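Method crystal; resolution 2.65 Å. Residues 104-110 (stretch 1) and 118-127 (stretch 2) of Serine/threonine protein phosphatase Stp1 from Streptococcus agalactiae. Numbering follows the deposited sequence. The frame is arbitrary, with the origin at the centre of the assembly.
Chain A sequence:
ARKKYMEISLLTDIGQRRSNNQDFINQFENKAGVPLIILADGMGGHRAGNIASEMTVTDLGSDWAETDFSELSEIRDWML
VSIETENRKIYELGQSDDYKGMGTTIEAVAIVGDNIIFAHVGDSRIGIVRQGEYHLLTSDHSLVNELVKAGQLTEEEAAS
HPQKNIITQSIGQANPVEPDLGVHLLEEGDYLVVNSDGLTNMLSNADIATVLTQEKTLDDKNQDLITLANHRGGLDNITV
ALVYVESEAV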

# COMPACT_ATOMS: atom_id res chain seq x y z
N THR A 104 5.60 0.01 -10.46
CA THR A 104 4.67 -0.32 -9.41
C THR A 104 4.56 0.74 -8.31
O THR A 104 5.51 1.47 -8.07
N THR A 105 3.41 0.83 -7.65
CA THR A 105 3.34 1.57 -6.39
C THR A 105 3.97 0.70 -5.30
O THR A 105 4.16 -0.50 -5.48
N ILE A 106 4.26 1.29 -4.14
CA ILE A 106 4.58 0.48 -2.97
C ILE A 106 4.02 1.03 -1.65
O ILE A 106 3.94 2.24 -1.45
N GLU A 107 3.59 0.11 -0.79
CA GLU A 107 3.41 0.36 0.63
C GLU A 107 4.17 -0.71 1.40
O GLU A 107 3.89 -1.91 1.24
N ALA A 108 5.13 -0.29 2.21
CA ALA A 108 5.89 -1.23 2.99
C ALA A 108 5.74 -0.82 4.44
O ALA A 108 6.05 0.31 4.80
N VAL A 109 5.21 -1.72 5.26
CA VAL A 109 4.86 -1.39 6.64
C VAL A 109 5.47 -2.41 7.57
O VAL A 109 5.23 -3.61 7.41
N ALA A 110 6.27 -1.94 8.52
CA ALA A 110 6.85 -2.81 9.54
C ALA A 110 6.26 -2.44 10.90
O ALA A 110 6.04 -1.26 11.18
N PHE A 118 6.16 3.23 7.93
CA PHE A 118 5.91 2.91 6.56
C PHE A 118 6.77 3.68 5.57
O PHE A 118 7.23 4.77 5.86
N ALA A 119 6.97 3.07 4.40
CA ALA A 119 7.47 3.75 3.22
C ALA A 119 6.36 3.69 2.17
O ALA A 119 5.71 2.66 2.03
N HIS A 120 6.18 4.78 1.41
CA HIS A 120 5.02 4.93 0.50
C HIS A 120 5.40 5.62 -0.81
O HIS A 120 6.03 6.66 -0.79
N VAL A 121 5.02 5.02 -1.94
CA VAL A 121 5.33 5.49 -3.28
C VAL A 121 4.13 5.20 -4.18
O VAL A 121 3.81 4.04 -4.38
N GLY A 122 3.48 6.22 -4.73
CA GLY A 122 2.33 5.99 -5.60
C GLY A 122 0.99 6.47 -5.07
O GLY A 122 0.93 7.44 -4.30
N ASP A 123 -0.08 5.81 -5.50
CA ASP A 123 -1.43 6.17 -5.09
C ASP A 123 -2.12 5.07 -4.27
O ASP A 123 -3.34 5.07 -4.09
N SER A 124 -1.33 4.12 -3.79
CA SER A 124 -1.82 3.19 -2.80
C SER A 124 -1.97 3.94 -1.47
O SER A 124 -1.43 5.04 -1.30
N ARG A 125 -2.73 3.40 -0.54
CA ARG A 125 -3.02 4.18 0.66
C ARG A 125 -2.85 3.39 1.93
O ARG A 125 -2.88 2.15 1.92
N ILE A 126 -2.63 4.15 3.01
CA ILE A 126 -2.57 3.63 4.36
C ILE A 126 -3.44 4.50 5.25
O ILE A 126 -3.32 5.74 5.22
N GLY A 127 -4.32 3.86 6.02
CA GLY A 127 -5.14 4.59 6.96
C GLY A 127 -5.30 3.90 8.30
O GLY A 127 -5.01 2.72 8.44

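Adjacent antiparallel strands show how a regular backbone sorts side chains into separate environments, and strands 106-110 and 118-121 of the phosphatase Stp1 are a compact example. Their axes run 4.7 Å apart at 178°, and the ladder is held by two pairs of reciprocal hydrogen bonds: I106 N to V121 O (2.8 Å) with V121 N to I106 O (3.0 Å), and A108 N to A119 O (3.0 Å) with A119 N to A108 O (2.9 Å). Because successive residues alternate, I106, A108, A119 and V121 share one face of the sheet, whereas E107, V109, F118 and H120 share the other.

Apolar packing differs between the faces. On the first, I106 (chi1 t, chi2 t) and V121 (chi1 t) meet through I106 CG2 and V121 CG2 at 3.8 Å, while the neighbouring pair A108 and A119 contributes only methyl groups. On the second, V109 (t) places CG2 4.1 Å from F118 CB; the phenylalanine, with chi1 p, carries its ring away from the partner strand. The same V109 CG2 lies 4.1 Å from I126 CD1. I126 (m, t) points toward stretch 1, so the chain beyond the 122-124 turn returns to cover this face.

The principal polar side-chain contact belongs to E107, which has the largest area covered by the opposing stretch. Its m, m rotamer brings the carboxylate nearer to stretch 2, where H120 (chi1 t) donates from ND1 to E107 OE2 at 2.7 Å, with the oxygen at the edge of the imidazole, near its plane. The histidine's other nitrogen, NE2, is satisfied elsewhere in the structure. The carboxylate also sits against aliphatic groups, with E107 OE1 3.2 Å from I126 CD1 and E107 OE2 3.2 Å from S124 CB. Such a buried acid thus combines a directed bond with close packing against carbon atoms.

A second polar contact lies at the turn. T105 (p) and S124 (m) share a hydrogen bond between T105 OG1 and S124 OG at 2.8 Å, in which either hydroxyl could be the donor. The methyl of the same threonine turns to the backbone and to an acid: T105 CG2 is 4.0 Å from G122 CA and 3.4 Å from D123 OD1, the aspartate reaching back with chi1 p although its CA-to-CB bond points away. A CB on G122 would clash with T105 CG2, at 2.6 Å from an ideal CB position, and the backbone angles there independently call for glycine.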

# COMPACT_ATOMS: atom_id res chain seq x y z
CB THR A 104 4.98 -1.69 -8.78
OG1 THR A 104 4.04 -1.95 -7.73
CG2 THR A 104 6.38 -1.73 -8.21
CB THR A 105 1.90 1.88 -5.95
OG1 THR A 105 1.26 0.68 -5.49
CG2 THR A 105 1.10 2.50 -7.05
CB ILE A 106 6.10 0.18 -2.81
CG1 ILE A 106 6.30 -1.16 -2.10
CG2 ILE A 106 6.84 1.32 -2.09
CD1 ILE A 106 7.70 -1.37 -1.57
CB GLU A 107 1.93 0.32 1.05
CG GLU A 107 0.98 1.25 0.31
CD GLU A 107 1.42 2.71 0.33
OE1 GLU A 107 1.97 3.18 1.33
OE2 GLU A 107 1.22 3.40 -0.69
CB ALA A 108 7.34 -1.21 2.56
CB VAL A 109 3.33 -1.43 6.86
CG1 VAL A 109 2.99 -0.96 8.28
CG2 VAL A 109 2.61 -0.59 5.85
CB ALA A 110 8.32 -2.66 9.57
CB PHE A 118 4.42 3.08 6.23
CG PHE A 118 3.91 4.50 6.30
CD1 PHE A 118 4.03 5.37 5.21
CD2 PHE A 118 3.26 4.96 7.44
CE1 PHE A 118 3.55 6.67 5.26
CE2 PHE A 118 2.77 6.28 7.50
CZ PHE A 118 2.91 7.12 6.42
CB ALA A 119 8.72 3.07 2.71
CB HIS A 120 3.92 5.71 1.23
CG HIS A 120 3.04 6.51 0.33
ND1 HIS A 120 2.15 5.93 -0.55
CD2 HIS A 120 2.86 7.85 0.22
CE1 HIS A 120 1.48 6.88 -1.18
NE2 HIS A 120 1.90 8.05 -0.73
CB VAL A 121 6.52 4.69 -3.91
CG1 VAL A 121 6.78 5.16 -5.36
CG2 VAL A 121 7.78 4.81 -3.10
CB ASP A 123 -2.30 6.57 -6.29
CG ASP A 123 -2.44 5.47 -7.33
OD1 ASP A 123 -1.72 4.45 -7.24
OD2 ASP A 123 -3.28 5.63 -8.25
CB SER A 124 -0.87 2.00 -2.67
OG SER A 124 -0.92 1.17 -3.80
CB ARG A 125 -4.43 4.72 0.61
CG ARG A 125 -4.67 5.64 -0.53
CD ARG A 125 -5.79 6.54 -0.22
NE ARG A 125 -5.99 7.47 -1.31
CZ ARG A 125 -7.16 8.03 -1.56
NH1 ARG A 125 -8.19 7.73 -0.79
NH2 ARG A 125 -7.30 8.86 -2.59
CB ILE A 126 -1.15 3.67 4.92
CG1 ILE A 126 -0.21 2.84 4.06
CG2 ILE A 126 -1.12 3.19 6.36
CD1 ILE A 126 1.22 3.04 4.44